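Long-range contacts in spindle assembly abnormal protein 6 homolog (Drosophila melanogaster, PDB 5AL7), which forms the central scaffold of the centriole cartwheel, setting its nine-fold symmetry, and is required for centrosome biogenesis and duplication: residues 15-19 with 59-63; 46-51 with 63-68. The protein carries 1 engineered substitution. All coordinates share one frame; numbering follows the deposited sequence.

Overall arrangement
Both contacts belong to the globular N-terminal head of SAS-6, the part that links coiled-coil dimers into the inner ring of the cartwheel, and both use strand 60-67. Contact 1 lays the loop ahead of strand 23-36 over the beginning of this strand, and contact 2 pairs its later half with strand 44-55 as a beta hairpin. Their centres are about 16 Å apart, and Leu63 belongs to both. Along the chain the segments alternate, 15-19, 46-51, 59-63, then 63-68, so the two connections cross. One strand thus serves as a partner within the sheet and as a surface for the N-terminal loop, near the start of helix 161-187.

Contact 1 (15-19 with 59-63); sequences AKMDY and ELLQL
An inverse gamma turn centred on Met17, in the loop that precedes strand 23-36, rests against the beginning of strand 60-67 through side chains and one backbone carbonyl, without beta pairing. Met17 and Gln62 are the closest residues by backbone, their CA atoms 7.5 Å apart, and their side chains slide past each other in opposite directions. Met17 CG sits 3.3 Å from Gln62 OE1, while Met17 SD reaches the aliphatic root of the same residue at 3.7 Å from Gln62 CB. Gln62 turns its CG away from its own backbone N (chi1 -160°) and runs on extended, which carries the amide to the loop: Gln62 NE2 gives a weak, bent hydrogen bond to Ala15 O, 2.8 Å long with 121° at the hydrogen. A leucine in its place would probably leave Ala15 O without this donor and set the loop less firmly on the strand. Two residues earlier on the same side of the strand, Leu60 CD2 touches two loop residues, 4.1 Å from Met17 SD and 3.8 Å from Tyr19 CE2. It meets the Tyr19 ring obliquely, the two side chains crossing at about a right angle, and Tyr19 OH is hydrogen-bonded to Lys58 NZ. Gln62 NE2 also makes a weak hydrogen bond to Thr78 OG1. Met17 packs on Glu53 and Val55 of strand 44-55, and Leu60 on Thr78 and Asp80 of strand 70-80; from helix 161-187, Tyr167 OH hydrogen-bonds to Met17 N.

Contact 2 (46-51 with 63-68); sequences RSCLLY and LRLTEK
Tyr51 and Arg64 form a hydrogen-bonded pair in the antiparallel beta hairpin of strands 44-55 and 60-67, part of the SAS-6 head domain. Their backbones are joined twice, Tyr51 N to Arg64 O and Arg64 N to Tyr51 O, and the same pattern returns at Leu49 and Thr66; Lys68 N bonds to Ser47 O beyond. The Tyr51 side chain lies on the sheet face that also carries Leu49, Arg64 and Thr66. Its CB lies 3.4 Å above the plane of the Arg64 guanidinium, toward the rim. Tyr51 CG comes next, 3.5 Å from Arg64 NH1, which stands over one ring face, with ring and guanidinium planes only 25° apart. Tyr51 CD1 is 3.7 Å from both Arg64 NH1 and Arg64 O. Farther out, Tyr51 CE1 touches Thr66 CG2 at 3.8 Å, and Thr66 OG1 lies at the ring edge. The OH at the tip is hydrogen-bonded to Gln71 OE1, which Thr66 OG1 shares. A bend at chi3 (-79°) turns the Arg64 guanidinium toward Tyr51, where it lies against CB and one face of the ring, while Arg64 NH2 forms a salt bridge with Glu53 and the guanidinium a cation-pi contact with Tyr167. On the other face Leu65 CD1 meets Leu50 CD1 at 3.8 Å and also touches Cys48 CB; Leu118 of strand 117-122 touches both Leu50 and Leu65. Toward the far end of the hairpin, Arg46, extended from CG to NE, reaches the carboxylate of Glu67, whose plane is turned 58° from the guanidinium: NH1 of Arg46 makes a salt bridge with Glu67 OE2, a weak hydrogen bond of 3.0 Å at the guanidinium edge.

Contact 1 (15-19 with 59-63)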
loop_
_atom_site.group_PDB
_atom_site.type_symbol
_atom_site.label_atom_id
_atom_site.label_comp_id
_atom_site.label_asym_id
_atom_site.label_seq_id
_atom_site.Cartn_x
_atom_site.Cartn_y
_atom_site.Cartn_z
ATOM N N ALA A 15 5.402 13.767 -15.354
ATOM C CA ALA A 15 5.196 12.586 -16.155
ATOM C C ALA A 15 4.953 11.378 -15.266
ATOM O O ALA A 15 5.730 11.095 -14.344
ATOM C CB ALA A 15 6.391 12.353 -17.076
ATOM N N LYS A 16 3.854 10.689 -15.553
ATOM C CA LYS A 16 3.501 9.447 -14.890
ATOM C C LYS A 16 3.678 8.331 -15.892
ATOM O O LYS A 16 3.267 8.459 -17.039
ATOM C CB LYS A 16 2.059 9.479 -14.387
ATOM C CG LYS A 16 1.783 10.566 -13.394
ATOM C CD LYS A 16 0.338 11.002 -13.479
ATOM C CE LYS A 16 0.173 12.349 -12.796
ATOM N NZ LYS A 16 0.835 13.457 -13.560
ATOM N N MET A 17 4.321 7.252 -15.472
ATOM C CA MET A 17 4.505 6.091 -16.330
ATOM C C MET A 17 3.252 5.213 -16.297
ATOM O O MET A 17 3.290 4.077 -15.830
ATOM C CB MET A 17 5.751 5.312 -15.914
ATOM C CG MET A 17 7.036 6.130 -16.038
ATOM S SD MET A 17 7.486 6.591 -17.733
ATOM C CE MET A 17 8.147 5.032 -18.321
ATOM N N ASP A 18 2.133 5.780 -16.744
ATOM C CA ASP A 18 0.852 5.083 -16.787
ATOM C C ASP A 18 0.583 4.542 -18.193
ATOM O O ASP A 18 -0.327 5.009 -18.885
ATOM C CB ASP A 18 -0.276 6.020 -16.348
ATOM C CG ASP A 18 -1.528 5.269 -15.899
ATOM O OD1 ASP A 18 -1.531 4.015 -15.981
ATOM O OD2 ASP A 18 -2.506 5.936 -15.465
ATOM N N TYR A 19 1.402 3.587 -18.627
ATOM C CA TYR A 19 1.286 3.055 -19.979
ATOM C C TYR A 19 1.005 1.559 -19.971
ATOM O O TYR A 19 1.230 0.870 -20.975
ATOM C CB TYR A 19 2.550 3.347 -20.792
ATOM C CG TYR A 19 2.815 4.819 -20.953
ATOM C CD1 TYR A 19 2.079 5.582 -21.847
ATOM C CD2 TYR A 19 3.809 5.451 -20.203
ATOM C CE1 TYR A 19 2.315 6.940 -21.994
ATOM C CE2 TYR A 19 4.054 6.805 -20.341
ATOM C CZ TYR A 19 3.304 7.544 -21.240
ATOM O OH TYR A 19 3.540 8.890 -21.383
ATOM N N GLU A 59 10.475 6.340 -27.157
ATOM C CA GLU A 59 11.660 6.656 -26.365
ATOM C C GLU A 59 11.255 7.475 -25.160
ATOM O O GLU A 59 11.010 8.685 -25.260
ATOM C CB GLU A 59 12.699 7.405 -27.196
ATOM C CG GLU A 59 13.224 6.573 -28.337
ATOM C CD GLU A 59 14.144 7.345 -29.226
ATOM O OE1 GLU A 59 14.101 8.594 -29.176
ATOM O OE2 GLU A 59 14.867 6.702 -30.012
ATOM N N LEU A 60 11.117 6.791 -24.034
ATOM C CA LEU A 60 10.778 7.451 -22.788
ATOM C C LEU A 60 11.322 6.675 -21.602
ATOM O O LEU A 60 10.959 5.521 -21.376
ATOM C CB LEU A 60 9.269 7.623 -22.666
ATOM C CG LEU A 60 8.802 8.392 -21.433
ATOM C CD1 LEU A 60 9.356 9.813 -21.417
ATOM C CD2 LEU A 60 7.297 8.416 -21.409
ATOM N N LEU A 61 12.179 7.327 -20.832
ATOM C CA LEU A 61 12.788 6.695 -19.673
ATOM C C LEU A 61 12.451 7.433 -18.389
ATOM O O LEU A 61 12.520 8.664 -18.328
ATOM C CB LEU A 61 14.302 6.640 -19.834
ATOM C CG LEU A 61 15.091 6.230 -18.590
ATOM C CD1 LEU A 61 14.975 4.735 -18.319
ATOM C CD2 LEU A 61 16.525 6.653 -18.732
ATOM N N GLN A 62 12.083 6.686 -17.357
ATOM C CA GLN A 62 11.894 7.318 -16.063
ATOM C C GLN A 62 12.625 6.573 -14.959
ATOM O O GLN A 62 12.579 5.328 -14.881
ATOM C CB GLN A 62 10.417 7.437 -15.705
ATOM C CG GLN A 62 10.176 8.499 -14.648
ATOM C CD GLN A 62 8.798 8.436 -14.065
ATOM O OE1 GLN A 62 8.454 7.473 -13.381
ATOM N NE2 GLN A 62 7.999 9.464 -14.307
ATOM N N LEU A 63 13.332 7.351 -14.144
ATOM C CA LEU A 63 14.010 6.857 -12.949
ATOM C C LEU A 63 13.368 7.478 -11.720
ATOM O O LEU A 63 13.317 8.704 -11.587
ATOM C CB LEU A 63 15.505 7.184 -12.960
ATOM C CG LEU A 63 16.388 6.689 -14.099
ATOM C CD1 LEU A 63 17.772 7.314 -14.007
ATOM C CD2 LEU A 63 16.490 5.193 -14.049
#

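Contact 2 (46-51 with 63-68)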
loop_
_atom_site.group_PDB
_atom_site.type_symbol
_atom_site.label_atom_id
_atom_site.label_comp_id
_atom_site.label_asym_id
_atom_site.label_seq_id
_atom_site.Cartn_x
_atom_site.Cartn_y
_atom_site.Cartn_z
ATOM N N ARG A 46 21.718 8.548 2.473
ATOM C CA ARG A 46 20.439 7.948 2.874
ATOM C C ARG A 46 20.119 6.677 2.104
ATOM O O ARG A 46 20.523 6.537 0.953
ATOM C CB ARG A 46 19.296 8.948 2.678
ATOM C CG ARG A 46 19.547 10.299 3.307
ATOM C CD ARG A 46 18.389 11.237 3.099
ATOM N NE ARG A 46 18.648 12.518 3.737
ATOM C CZ ARG A 46 17.790 13.529 3.755
ATOM N NH1 ARG A 46 16.619 13.407 3.151
ATOM N NH2 ARG A 46 18.109 14.664 4.360
ATOM N N SER A 47 19.385 5.761 2.731
ATOM C CA SER A 47 18.905 4.564 2.028
ATOM C C SER A 47 17.678 4.869 1.187
ATOM O O SER A 47 16.630 5.250 1.723
ATOM C CB SER A 47 18.554 3.429 2.994
ATOM O OG SER A 47 19.697 2.702 3.381
ATOM N N CYS A 48 17.812 4.674 -0.124
ATOM C CA CYS A 48 16.726 4.912 -1.062
ATOM C C CYS A 48 16.318 3.635 -1.782
ATOM O O CYS A 48 16.978 2.607 -1.681
ATOM C CB CYS A 48 17.125 5.970 -2.089
ATOM S SG CYS A 48 17.464 7.611 -1.400
ATOM N N LEU A 49 15.227 3.733 -2.529
ATOM C CA LEU A 49 14.715 2.671 -3.378
ATOM C C LEU A 49 14.662 3.195 -4.788
ATOM O O LEU A 49 14.016 4.225 -5.048
ATOM C CB LEU A 49 13.313 2.238 -2.947
ATOM C CG LEU A 49 13.161 1.489 -1.630
ATOM C CD1 LEU A 49 11.721 1.568 -1.211
ATOM C CD2 LEU A 49 13.602 0.041 -1.797
ATOM N N LEU A 50 15.349 2.507 -5.695
ATOM C CA LEU A 50 15.362 2.928 -7.083
ATOM C C LEU A 50 14.496 2.046 -7.966
ATOM O O LEU A 50 14.532 0.805 -7.887
ATOM C CB LEU A 50 16.786 2.971 -7.616
ATOM C CG LEU A 50 16.838 3.732 -8.940
ATOM C CD1 LEU A 50 18.034 4.652 -8.916
ATOM C CD2 LEU A 50 16.925 2.791 -10.129
ATOM N N TYR A 51 13.715 2.739 -8.790
ATOM C CA TYR A 51 12.800 2.178 -9.773
ATOM C C TYR A 51 13.187 2.658 -11.162
ATOM O O TYR A 51 13.085 3.848 -11.449
ATOM C CB TYR A 51 11.361 2.622 -9.506
ATOM C CG TYR A 51 10.830 2.315 -8.139
ATOM C CD1 TYR A 51 10.998 3.209 -7.085
ATOM C CD2 TYR A 51 10.142 1.139 -7.898
ATOM C CE1 TYR A 51 10.492 2.925 -5.823
ATOM C CE2 TYR A 51 9.633 0.849 -6.646
ATOM C CZ TYR A 51 9.809 1.741 -5.616
ATOM O OH TYR A 51 9.303 1.438 -4.376
ATOM N N LEU A 63 13.332 7.351 -14.144
ATOM C CA LEU A 63 14.010 6.857 -12.949
ATOM C C LEU A 63 13.368 7.478 -11.720
ATOM O O LEU A 63 13.317 8.704 -11.587
ATOM C CB LEU A 63 15.505 7.184 -12.960
ATOM C CG LEU A 63 16.388 6.689 -14.099
ATOM C CD1 LEU A 63 17.772 7.314 -14.007
ATOM C CD2 LEU A 63 16.490 5.193 -14.049
ATOM N N ARG A 64 12.847 6.638 -10.841
ATOM C CA ARG A 64 12.254 7.119 -9.605
ATOM C C ARG A 64 13.096 6.738 -8.411
ATOM O O ARG A 64 13.519 5.590 -8.262
ATOM C CB ARG A 64 10.827 6.591 -9.441
ATOM C CG ARG A 64 9.819 7.348 -10.285
ATOM C CD ARG A 64 8.431 6.793 -10.119
ATOM N NE ARG A 64 8.266 5.586 -10.918
ATOM C CZ ARG A 64 8.130 4.377 -10.394
ATOM N NH1 ARG A 64 8.093 4.227 -9.068
ATOM N NH2 ARG A 64 8.003 3.328 -11.196
ATOM N N LEU A 65 13.329 7.723 -7.557
ATOM C CA LEU A 65 14.112 7.527 -6.349
ATOM C C LEU A 65 13.271 7.866 -5.123
ATOM O O LEU A 65 12.759 8.982 -5.009
ATOM C CB LEU A 65 15.364 8.391 -6.409
ATOM C CG LEU A 65 16.527 8.114 -5.474
ATOM C CD1 LEU A 65 17.258 6.842 -5.893
ATOM C CD2 LEU A 65 17.433 9.317 -5.523
ATOM N N THR A 66 13.093 6.906 -4.222
ATOM C CA THR A 66 12.283 7.158 -3.026
ATOM C C THR A 66 13.106 6.967 -1.751
ATOM O O THR A 66 13.966 6.098 -1.699
ATOM C CB THR A 66 11.052 6.227 -2.951
ATOM O OG1 THR A 66 11.481 4.864 -2.832
ATOM C CG2 THR A 66 10.183 6.375 -4.179
ATOM N N GLU A 67 12.893 7.794 -0.734
ATOM C CA GLU A 67 13.569 7.541 0.533
ATOM C C GLU A 67 12.888 6.374 1.231
ATOM O O GLU A 67 11.693 6.422 1.488
ATOM C CB GLU A 67 13.564 8.774 1.409
ATOM C CG GLU A 67 14.472 9.857 0.914
ATOM C CD GLU A 67 14.615 10.980 1.907
ATOM O OE1 GLU A 67 14.808 10.690 3.119
ATOM O OE2 GLU A 67 14.549 12.150 1.465
ATOM N N LYS A 68 13.655 5.342 1.565
ATOM C CA LYS A 68 13.093 4.113 2.120
ATOM C C LYS A 68 12.184 4.364 3.309
ATOM O O LYS A 68 11.105 3.795 3.397
ATOM C CB LYS A 68 14.214 3.169 2.537
ATOM C CG LYS A 68 13.788 1.728 2.750
ATOM C CD LYS A 68 14.928 0.922 3.337
ATOM C CE LYS A 68 14.530 -0.493 3.704
ATOM N NZ LYS A 68 15.679 -1.195 4.368
#